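Local coordinates for protein imidazolonepropionase (Unidentified, PDB 2Q09) that catalyses the hydrolytic ring opening of imidazolone-5-propanoate to N-formimidoyl-L-glutamate, the third step of histidine degradation, at residues V344-G349 with E385-I390. Sequence-based numbering, arbitrary orientation.
Sequences VEAMAG and ELSYLI
Ala346 and Ser387 bring the backbones of 344-349 and 385-390 closest, their CA atoms 6.9 Å apart, so that helix 343-349 and the short, weakly bonded helix 385-388 meet through small residues. A methyl and a hydroxymethyl stand between the two backbones here. The CB of each residue points at the other segment, and OG of Ser387 rests on the methyl CB of Ala346 at 3.4 Å. The hydroxyl lies beside its own backbone N, opposite the carbonyl carbon (chi1 -64°), which turns it to the neighbouring helix. No hydrogen bond crosses between the segments; even the backbone N of Met347 stays 4.5 Å from OG of Ser387, and the touch is van der Waals packing of a polar atom on a methyl.

Next to it, two longer side chains meet. Met347, here selenomethionine, sets CG anti to the backbone N (chi1 -175°), then bends at chi2 (58°), and this kink swings the selenoether end over to Leu386. Methyl CE lies 3.7 Å from CD1 of Leu386, and SE follows at 3.9 Å from the same methyl; one branch of the leucine thus takes up both atoms, with the two chains running aslant to each other. Only 134 Å² is buried between the segments, yet all four touching residues are buried in the protein.

The contact lies away from the iron and inhibitor site. Helix 328-339 backs both segments, with Cys336 against Ala346 and Met332 against Ser387, while Arg329 NE hydrogen-bonds Leu386 O. Met347 also packs on Thr65 and Leu68 of strand 63-73, the first parallel strand of the amidohydrolase TIM barrel. Strand 375-378, antiparallel to it, directly precedes helix 385-388, and the contact thus packs two C-terminal helices beside that first strand.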
# COMPACT_ATOMS: atom_id res chain seq x y z
N VAL A 344 2.44 7.51 16.48
CA VAL A 344 1.51 6.42 16.75
C VAL A 344 0.45 6.33 15.64
O VAL A 344 0.03 5.23 15.28
CB VAL A 344 0.85 6.57 18.16
CG1 VAL A 344 -0.14 7.73 18.18
CG2 VAL A 344 0.19 5.27 18.55
N GLU A 345 0.03 7.47 15.09
CA GLU A 345 -0.94 7.44 13.99
C GLU A 345 -0.27 6.83 12.76
O GLU A 345 -0.88 6.08 11.99
CB GLU A 345 -1.43 8.86 13.66
CG GLU A 345 -2.30 9.50 14.74
CD GLU A 345 -2.68 10.94 14.40
OE1 GLU A 345 -1.79 11.73 14.02
OE2 GLU A 345 -3.87 11.28 14.53
N ALA A 346 1.01 7.14 12.58
CA ALA A 346 1.76 6.61 11.44
C ALA A 346 1.90 5.09 11.56
O ALA A 346 1.73 4.38 10.58
CB ALA A 346 3.14 7.27 11.36
N MSE A 347 2.20 4.61 12.76
CA MSE A 347 2.35 3.17 12.98
C MSE A 347 1.02 2.44 12.73
O MSE A 347 0.98 1.41 12.05
CB MSE A 347 2.86 2.90 14.40
CG MSE A 347 3.17 1.44 14.68
SE MSE A 347 4.49 0.73 13.45
CE MSE A 347 4.75 -1.02 14.33
N ALA A 348 -0.07 2.98 13.27
CA ALA A 348 -1.37 2.37 13.03
C ALA A 348 -1.64 2.47 11.54
O ALA A 348 -2.31 1.61 10.96
CB ALA A 348 -2.45 3.10 13.81
N GLY A 349 -1.11 3.53 10.92
CA GLY A 349 -1.29 3.74 9.50
C GLY A 349 -0.66 2.68 8.62
O GLY A 349 -1.10 2.47 7.49
N GLU A 385 10.25 5.10 17.36
CA GLU A 385 11.45 5.21 16.55
C GLU A 385 11.28 4.75 15.10
O GLU A 385 12.05 5.14 14.22
CB GLU A 385 12.61 4.44 17.20
CG GLU A 385 13.88 4.52 16.37
CD GLU A 385 15.13 4.21 17.15
OE1 GLU A 385 16.21 4.23 16.53
OE2 GLU A 385 15.06 3.94 18.37
N LEU A 386 10.26 3.93 14.83
CA LEU A 386 10.06 3.43 13.47
C LEU A 386 9.71 4.54 12.48
O LEU A 386 10.04 4.44 11.30
CB LEU A 386 8.99 2.34 13.46
CG LEU A 386 9.33 1.14 14.35
CD1 LEU A 386 8.30 0.03 14.17
CD2 LEU A 386 10.71 0.63 14.00
N SER A 387 9.03 5.58 12.95
CA SER A 387 8.66 6.73 12.12
C SER A 387 9.77 7.78 12.16
O SER A 387 9.79 8.70 11.34
CB SER A 387 7.37 7.39 12.63
OG SER A 387 6.26 6.53 12.55
N TYR A 388 10.67 7.65 13.13
CA TYR A 388 11.73 8.63 13.35
C TYR A 388 13.05 8.41 12.61
O TYR A 388 13.39 9.19 11.70
CB TYR A 388 12.02 8.74 14.85
CG TYR A 388 12.79 9.98 15.24
CD1 TYR A 388 12.16 11.22 15.28
CD2 TYR A 388 14.15 9.91 15.55
CE1 TYR A 388 12.87 12.38 15.63
CE2 TYR A 388 14.86 11.06 15.89
CZ TYR A 388 14.21 12.28 15.93
OH TYR A 388 14.92 13.41 16.27
N LEU A 389 13.80 7.38 13.01
CA LEU A 389 15.10 7.08 12.40
C LEU A 389 14.90 6.23 11.16
O LEU A 389 14.46 5.08 11.25
CB LEU A 389 15.98 6.33 13.40
CG LEU A 389 17.40 6.03 12.90
CD1 LEU A 389 18.15 7.33 12.68
CD2 LEU A 389 18.12 5.18 13.93
N ILE A 390 15.26 6.79 10.01
CA ILE A 390 15.07 6.13 8.72
C ILE A 390 16.34 5.67 8.02
O ILE A 390 17.40 6.26 8.20
CB ILE A 390 14.31 7.08 7.76
CG1 ILE A 390 13.12 7.74 8.49
CG2 ILE A 390 13.85 6.33 6.52
CD1 ILE A 390 12.08 6.76 9.01